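Long-range contacts in chitinase (Rhizomucor miehei, PDB 7FBT), which probably hydrolyses the beta-1,4 linkages of chitin as a fungal family 18 glycoside hydrolase: residues A[4-9]-A[347-352]; A[24-29]-A[61-66]; A[103-108]-A[177-182]. All coordinates share one frame; numbering follows the deposited sequence.

Interaction 1: A[4-9]-A[347-352]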
# COMPACT_ATOMS: atom_id res chain seq x y z
N LEU A 4 10.16 -9.27 -0.16
CA LEU A 4 10.29 -7.91 -0.68
C LEU A 4 9.26 -7.72 -1.79
O LEU A 4 9.34 -8.35 -2.85
CB LEU A 4 11.70 -7.65 -1.19
CG LEU A 4 11.95 -6.28 -1.83
CD1 LEU A 4 11.64 -5.19 -0.85
CD2 LEU A 4 13.39 -6.17 -2.28
N SER A 5 8.28 -6.85 -1.54
CA SER A 5 7.27 -6.51 -2.53
C SER A 5 7.47 -5.08 -2.99
O SER A 5 7.88 -4.21 -2.21
CB SER A 5 5.84 -6.69 -1.98
OG SER A 5 5.67 -8.00 -1.46
N ALA A 6 7.19 -4.83 -4.27
CA ALA A 6 7.43 -3.53 -4.88
C ALA A 6 6.18 -3.11 -5.62
O ALA A 6 5.68 -3.86 -6.47
CB ALA A 6 8.63 -3.59 -5.83
N TYR A 7 5.65 -1.93 -5.30
CA TYR A 7 4.52 -1.41 -6.02
C TYR A 7 5.01 -0.80 -7.32
O TYR A 7 6.06 -0.15 -7.35
CB TYR A 7 3.81 -0.33 -5.21
CG TYR A 7 2.73 -0.83 -4.30
CD1 TYR A 7 3.04 -1.38 -3.08
CD2 TYR A 7 1.38 -0.79 -4.67
CE1 TYR A 7 2.06 -1.86 -2.25
CE2 TYR A 7 0.39 -1.26 -3.82
CZ TYR A 7 0.74 -1.78 -2.59
OH TYR A 7 -0.20 -2.27 -1.69
N VAL A 8 4.26 -1.04 -8.40
CA VAL A 8 4.40 -0.32 -9.65
C VAL A 8 3.05 0.31 -9.96
O VAL A 8 2.01 -0.20 -9.53
CB VAL A 8 4.87 -1.23 -10.81
CG1 VAL A 8 6.14 -1.97 -10.41
CG2 VAL A 8 3.78 -2.22 -11.19
N VAL A 9 3.06 1.43 -10.68
CA VAL A 9 1.86 2.20 -10.95
C VAL A 9 1.55 2.14 -12.43
O VAL A 9 2.45 2.22 -13.28
CB VAL A 9 1.96 3.65 -10.45
CG1 VAL A 9 2.05 3.68 -8.93
CG2 VAL A 9 3.16 4.35 -11.08
N VAL A 347 9.11 -6.59 3.69
CA VAL A 347 8.91 -5.17 3.45
C VAL A 347 8.31 -5.00 2.07
O VAL A 347 8.40 -5.88 1.19
CB VAL A 347 10.18 -4.32 3.61
CG1 VAL A 347 10.87 -4.61 4.91
CG2 VAL A 347 11.13 -4.57 2.47
N MET A 348 7.59 -3.87 1.94
CA MET A 348 6.98 -3.45 0.69
C MET A 348 7.50 -2.05 0.38
O MET A 348 7.92 -1.29 1.27
CB MET A 348 5.34 -3.54 0.79
CG MET A 348 4.71 -2.62 1.87
SD MET A 348 4.57 -0.86 1.33
CE MET A 348 3.29 -0.83 0.17
N LEU A 349 7.53 -1.70 -0.90
CA LEU A 349 8.05 -0.38 -1.23
C LEU A 349 7.09 0.35 -2.16
O LEU A 349 6.47 -0.27 -3.03
CB LEU A 349 9.44 -0.45 -1.88
CG LEU A 349 9.59 -1.02 -3.28
CD1 LEU A 349 9.52 0.10 -4.34
CD2 LEU A 349 10.86 -1.81 -3.42
N TRP A 350 7.00 1.67 -1.98
CA TRP A 350 6.21 2.55 -2.83
C TRP A 350 7.08 3.70 -3.30
O TRP A 350 7.52 4.51 -2.47
CB TRP A 350 4.99 3.11 -2.09
CG TRP A 350 4.20 4.08 -2.94
CD1 TRP A 350 4.46 5.41 -3.16
CD2 TRP A 350 3.03 3.77 -3.71
NE1 TRP A 350 3.52 5.94 -4.02
CE2 TRP A 350 2.64 4.95 -4.38
CE3 TRP A 350 2.28 2.61 -3.91
CZ2 TRP A 350 1.53 5.00 -5.21
CZ3 TRP A 350 1.18 2.66 -4.74
CH2 TRP A 350 0.81 3.85 -5.38
N SER A 351 7.31 3.82 -4.61
CA SER A 351 6.99 2.80 -5.61
C SER A 351 8.23 2.64 -6.49
O SER A 351 9.12 3.48 -6.46
CB SER A 351 5.78 3.19 -6.47
OG SER A 351 5.95 4.44 -7.10
N LEU A 352 8.27 1.56 -7.28
CA LEU A 352 9.53 1.10 -7.86
C LEU A 352 10.14 2.11 -8.82
O LEU A 352 11.37 2.25 -8.89
CB LEU A 352 9.32 -0.24 -8.56
CG LEU A 352 10.57 -0.90 -9.14
CD1 LEU A 352 11.60 -1.11 -8.04
CD2 LEU A 352 10.24 -2.22 -9.81
O HOH W 1 6.46 -8.19 1.18
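The TIM barrel of family 18 closes here: Leu4, Ser5 and Ala6 of the first strand run parallel to Val347, Met348 and Leu349 of the last, with the strand axes 4.6 Å apart at closest approach. Ser5 N donates to Val347 O and Tyr7 N to Leu349 O, both at 2.9 Å, whereas the intervening bond from Leu349 N to Ser5 O is bent, with an N-H...O angle of 132°. A cis peptide precedes Ser351, and Tyr7 O is then met by Leu352 N at 2.8 Å, a residue later than unbroken pairing would give. Tyr7 has the most surface buried. Its CG stands anti to the carbonyl carbon (chi1 -89°), bringing CD2 to 3.5 Å from Trp350 CZ3; Tyr7 meets the tryptophan near its edge, and the planes meet obliquely at 54°. Further out, the Val9 side chain crosses that of Trp350 at about a right angle, CG1 lying 3.8 Å from Trp350 CH2. On the face carrying Leu4, Ala6, Val347 and Leu349, Leu4 CD1 presses tightly on Val347 CG2 at 3.4 Å, and Ala6 CB lies 3.7 Å from Leu349 CD2. A water 2.8 Å from Ser5 OG is within bonding distance of Val347 O as well. Strand 24-32 pairs with the other side of 4-9, where Ser5 OG bonds His24 ND1, while strand 228-238 flanks 346-350 and Leu362 of helix 360-363 packs on Leu4 and Leu349.

Interaction 2: A[24-29]-A[61-66]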
# COMPACT_ATOMS: atom_id res chain seq x y z
N HIS A 24 8.10 -9.87 -5.37
CA HIS A 24 6.67 -9.70 -5.54
C HIS A 24 6.40 -8.32 -6.10
O HIS A 24 6.95 -7.32 -5.61
CB HIS A 24 5.97 -9.88 -4.19
CG HIS A 24 4.49 -9.84 -4.27
ND1 HIS A 24 3.70 -9.45 -3.21
CD2 HIS A 24 3.63 -10.18 -5.27
CE1 HIS A 24 2.43 -9.53 -3.55
NE2 HIS A 24 2.36 -9.96 -4.80
N ILE A 25 5.57 -8.26 -7.14
CA ILE A 25 5.16 -7.02 -7.77
C ILE A 25 3.70 -6.77 -7.40
O ILE A 25 2.86 -7.67 -7.55
CB ILE A 25 5.31 -7.09 -9.30
CG1 ILE A 25 6.79 -7.10 -9.68
CG2 ILE A 25 4.59 -5.93 -9.96
CD1 ILE A 25 7.48 -5.80 -9.40
N VAL A 26 3.40 -5.56 -6.96
CA VAL A 26 2.02 -5.19 -6.66
C VAL A 26 1.63 -4.09 -7.64
O VAL A 26 2.25 -3.02 -7.65
CB VAL A 26 1.86 -4.73 -5.20
CG1 VAL A 26 0.38 -4.57 -4.88
CG2 VAL A 26 2.56 -5.72 -4.24
N TYR A 27 0.62 -4.36 -8.47
CA TYR A 27 0.24 -3.48 -9.57
C TYR A 27 -0.91 -2.58 -9.14
O TYR A 27 -2.01 -3.06 -8.84
CB TYR A 27 -0.14 -4.29 -10.80
CG TYR A 27 -0.20 -3.50 -12.09
CD1 TYR A 27 -1.34 -2.76 -12.43
CD2 TYR A 27 0.87 -3.48 -12.98
CE1 TYR A 27 -1.40 -2.03 -13.61
CE2 TYR A 27 0.82 -2.75 -14.16
CZ TYR A 27 -0.32 -2.03 -14.47
OH TYR A 27 -0.37 -1.31 -15.65
N ALA A 28 -0.68 -1.27 -9.17
CA ALA A 28 -1.62 -0.25 -8.71
C ALA A 28 -2.02 0.63 -9.87
O ALA A 28 -1.17 1.00 -10.69
CB ALA A 28 -0.97 0.61 -7.61
N PHE A 29 -3.31 1.00 -9.97
CA PHE A 29 -4.39 0.51 -9.12
C PHE A 29 -5.53 0.08 -10.04
O PHE A 29 -5.68 0.60 -11.14
CB PHE A 29 -4.94 1.59 -8.17
CG PHE A 29 -4.04 1.93 -7.01
CD1 PHE A 29 -3.89 1.06 -5.94
CD2 PHE A 29 -3.40 3.16 -6.96
CE1 PHE A 29 -3.07 1.39 -4.86
CE2 PHE A 29 -2.59 3.50 -5.89
CZ PHE A 29 -2.43 2.61 -4.84
N SER A 61 0.53 -9.35 -7.78
CA SER A 61 -0.82 -9.08 -7.31
C SER A 61 -1.33 -7.78 -7.91
O SER A 61 -0.56 -6.90 -8.28
CB SER A 61 -0.87 -9.00 -5.78
OG SER A 61 -0.31 -10.16 -5.20
N LEU A 62 -2.65 -7.69 -8.05
CA LEU A 62 -3.29 -6.45 -8.46
C LEU A 62 -3.76 -5.72 -7.21
O LEU A 62 -4.41 -6.31 -6.35
CB LEU A 62 -4.47 -6.70 -9.40
CG LEU A 62 -5.25 -5.46 -9.82
CD1 LEU A 62 -4.40 -4.56 -10.72
CD2 LEU A 62 -6.55 -5.86 -10.52
N SER A 63 -3.41 -4.45 -7.11
CA SER A 63 -3.87 -3.64 -5.99
C SER A 63 -5.19 -2.98 -6.35
O SER A 63 -5.31 -2.36 -7.41
CB SER A 63 -2.85 -2.57 -5.61
OG SER A 63 -3.20 -2.00 -4.35
N VAL A 64 -6.17 -3.11 -5.46
CA VAL A 64 -7.51 -2.61 -5.70
C VAL A 64 -7.77 -1.51 -4.68
O VAL A 64 -7.75 -1.77 -3.47
CB VAL A 64 -8.56 -3.73 -5.59
CG1 VAL A 64 -9.96 -3.18 -5.85
CG2 VAL A 64 -8.21 -4.88 -6.54
N GLY A 65 -7.99 -0.29 -5.16
CA GLY A 65 -8.29 0.82 -4.28
C GLY A 65 -7.36 1.99 -4.50
O GLY A 65 -7.29 2.50 -5.62
N GLY A 66 -6.64 2.40 -3.46
CA GLY A 66 -5.71 3.50 -3.55
C GLY A 66 -6.32 4.81 -3.08
O GLY A 66 -7.51 4.90 -2.74
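Second and third strands of the family 18 barrel meet side by side and parallel where Val26 pairs with Ser61 and Tyr27 with Leu62, the axes approaching to 4.5 Å with 33° between their directions. Three backbone bonds give the register: Ser61 N to Ile25 O, Tyr27 N to Ser61 O at 2.8 Å, and Ser63 N to Tyr27 O. At the N-terminal end His24 adds a side-chain bond between NE2 and Ser61 OG at 2.7 Å, with the hydroxyl at the ring edge and in its plane. The imidazole's other nitrogen, ND1, bonds Ser5 OG, so the ring is gripped at both nitrogens and its rotation is probably fixed. On the face of Tyr27 and Leu62 the two side chains cross obliquely, Leu62 CD1 3.9 Å from Tyr27 CD1, beside helix 43-55. At the end of the segment Phe29, preceded by a cis peptide, lies between two carbons: Ala28 CB covers one face, and Gly66 CA sits over the other, 3.6 Å from the ring centroid and 13° off its normal, a CH-pi contact. Ser63 OG approaches the rim near the ring plane, 3.4 Å from Phe29 CE1, and is itself bonded to Asn103 OD1. Parallel strands with a non-proline cis peptide near the C-terminal end of the second barrel strand are a feature of family 18 chitinase barrels, where those ends line the substrate cleft.

Interaction 3: A[103-108]-A[177-182]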
# COMPACT_ATOMS: atom_id res chain seq x y z
N ASN A 103 -4.34 -7.30 -3.73
CA ASN A 103 -3.94 -6.42 -2.65
C ASN A 103 -5.01 -5.35 -2.51
O ASN A 103 -5.23 -4.57 -3.44
CB ASN A 103 -2.58 -5.79 -2.95
CG ASN A 103 -2.22 -4.69 -2.00
OD1 ASN A 103 -2.30 -3.51 -2.36
ND2 ASN A 103 -1.80 -5.05 -0.78
N LEU A 104 -5.68 -5.31 -1.36
CA LEU A 104 -6.80 -4.40 -1.15
C LEU A 104 -6.30 -3.16 -0.41
O LEU A 104 -5.80 -3.26 0.71
CB LEU A 104 -7.92 -5.10 -0.37
CG LEU A 104 -9.04 -5.78 -1.16
CD1 LEU A 104 -9.91 -4.76 -1.91
CD2 LEU A 104 -8.48 -6.81 -2.14
N ASP A 105 -6.47 -2.00 -1.03
CA ASP A 105 -5.93 -0.73 -0.55
C ASP A 105 -7.07 0.27 -0.38
O ASP A 105 -7.22 1.23 -1.16
CB ASP A 105 -4.86 -0.23 -1.52
CG ASP A 105 -4.11 0.97 -0.99
OD1 ASP A 105 -4.34 1.37 0.17
OD2 ASP A 105 -3.28 1.51 -1.76
N TRP A 106 -7.91 0.04 0.62
CA TRP A 106 -8.97 0.97 1.01
C TRP A 106 -8.39 1.99 1.98
O TRP A 106 -7.87 1.63 3.04
CB TRP A 106 -10.13 0.20 1.63
CG TRP A 106 -11.29 1.04 2.13
CD1 TRP A 106 -11.39 2.40 2.14
CD2 TRP A 106 -12.50 0.54 2.70
NE1 TRP A 106 -12.60 2.78 2.68
CE2 TRP A 106 -13.30 1.66 3.03
CE3 TRP A 106 -13.00 -0.74 2.95
CZ2 TRP A 106 -14.56 1.53 3.60
CZ3 TRP A 106 -14.26 -0.86 3.52
CH2 TRP A 106 -15.02 0.26 3.83
N GLU A 107 -8.51 3.27 1.63
CA GLU A 107 -7.95 4.35 2.44
C GLU A 107 -9.06 5.35 2.76
O GLU A 107 -9.26 6.32 2.02
CB GLU A 107 -6.78 5.02 1.70
CG GLU A 107 -5.76 4.02 1.20
CD GLU A 107 -4.59 4.65 0.48
OE1 GLU A 107 -4.55 5.90 0.37
OE2 GLU A 107 -3.70 3.90 0.04
N TYR A 108 -9.78 5.15 3.87
CA TYR A 108 -9.58 4.07 4.85
C TYR A 108 -10.94 3.65 5.39
O TYR A 108 -11.89 4.44 5.33
CB TYR A 108 -8.69 4.53 6.02
CG TYR A 108 -7.38 5.16 5.62
CD1 TYR A 108 -6.24 4.39 5.43
CD2 TYR A 108 -7.28 6.54 5.43
CE1 TYR A 108 -5.04 4.97 5.06
CE2 TYR A 108 -6.08 7.12 5.06
CZ TYR A 108 -4.97 6.34 4.87
OH TYR A 108 -3.78 6.92 4.51
N TYR A 177 0.21 -4.91 4.75
CA TYR A 177 1.27 -3.99 4.33
C TYR A 177 1.04 -2.66 5.05
O TYR A 177 0.15 -1.88 4.67
CB TYR A 177 1.26 -3.78 2.82
CG TYR A 177 1.55 -4.99 1.95
CD1 TYR A 177 1.90 -6.22 2.50
CD2 TYR A 177 1.54 -4.87 0.57
CE1 TYR A 177 2.16 -7.33 1.68
CE2 TYR A 177 1.81 -5.96 -0.25
CZ TYR A 177 2.13 -7.18 0.31
OH TYR A 177 2.41 -8.26 -0.50
N ILE A 178 1.84 -2.37 6.06
CA ILE A 178 1.70 -1.14 6.83
C ILE A 178 2.28 0.01 6.02
O ILE A 178 3.48 0.03 5.73
CB ILE A 178 2.38 -1.25 8.20
CG1 ILE A 178 1.76 -2.38 9.02
CG2 ILE A 178 2.30 0.08 8.94
CD1 ILE A 178 2.53 -2.66 10.30
N MET A 179 1.44 0.97 5.63
CA MET A 179 1.93 2.14 4.90
C MET A 179 2.44 3.15 5.92
O MET A 179 1.80 4.15 6.24
CB MET A 179 0.86 2.75 3.99
CG MET A 179 0.35 1.81 2.90
SD MET A 179 -1.12 2.36 1.99
CE MET A 179 -2.43 2.23 3.21
N ALA A 180 3.63 2.86 6.44
CA ALA A 180 4.30 3.70 7.43
C ALA A 180 5.08 4.80 6.71
O ALA A 180 6.32 4.86 6.71
CB ALA A 180 5.19 2.86 8.33
N TYR A 181 4.32 5.67 6.05
CA TYR A 181 4.84 6.86 5.40
C TYR A 181 3.67 7.82 5.20
O TYR A 181 2.51 7.46 5.40
CB TYR A 181 5.55 6.54 4.07
CG TYR A 181 4.84 5.52 3.20
CD1 TYR A 181 3.77 5.88 2.39
CD2 TYR A 181 5.28 4.20 3.15
CE1 TYR A 181 3.14 4.95 1.58
CE2 TYR A 181 4.65 3.26 2.34
CZ TYR A 181 3.58 3.64 1.56
OH TYR A 181 2.96 2.71 0.76
N ASP A 182 3.99 9.05 4.79
CA ASP A 182 3.03 10.16 4.88
C ASP A 182 2.50 10.27 6.30
O ASP A 182 1.31 10.48 6.53
CB ASP A 182 1.87 10.02 3.89
CG ASP A 182 2.33 9.72 2.49
OD1 ASP A 182 3.34 10.31 2.06
OD2 ASP A 182 1.67 8.90 1.82
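Met179 carries this contact, reaching past the intervening strand 144-149 to Asp105, Glu107 and Tyr108. Its CG is anti to the carbonyl carbon (chi1 -61°) and the chain bends at the thioether (chi3 -70°), which turns the sulfur and terminal methyl onto the two acidic side chains. SD lies 3.6 Å from Glu107 OE2, and CE lies 3.7 Å from Asp105 OD1; these are van der Waals approaches, with the thioether crossing both acidic side chains obliquely. The same methyl stands 4.2 Å from Tyr108 CE1, beside a ring whose one face is covered by CB of Glu107.

Asn103 and Tyr177 make a second, purely van der Waals contact deeper in the barrel. Asn103 ND2 comes within 3.6 Å of Tyr177 CD2 and 3.8 Å of Tyr177 CE2, with the amide and ring planes 25° apart, an oblique approach. The amide is held independently of this ring: ND2 bonds Thr146 OG1, while OD1 receives Tyr7 OH and Ser63 OG, leaving both ends of the buried group satisfied.

The two strands do not pair directly, since strand 144-149 lies between 101-105 and 175-178, so the join is made by side chains alone. Asn103, Asp105 and Glu107 fall on the last three named positions of the family 18 DxxDxDxE motif, asparagine replacing its second aspartate. Glu107 therefore stands where relatives carry the catalytic acid, and the Met179-Ala180-Tyr181-Asp182 run resembles the conserved run after the sixth strand of chitinases. The arrangement is consistent with the active-site floor of a family 18 chitinase.

From the N terminus, residues 4-9 begin the barrel and wait until 347-352 for their partner, so interaction 1 closes the longest loop and joins the first strand to the eighth. Within that span interaction 2 closes a short loop, strand two to strand three, and interaction 3 opens afterwards, bridging strands four and six over the strand between them; these two are in series and do not cross. Direct contacts tie all three: Ala6 probably hydrogen-bonds His24 O through its N and Val26 N through its O, Trp350 CH2 packs 3.5 Å from Phe29 CE2, Trp350 CB packs on Tyr181 OH, and Gly66 N meets Asp105 O. Together they connect the barrel seam, its wall and the probable catalytic centre.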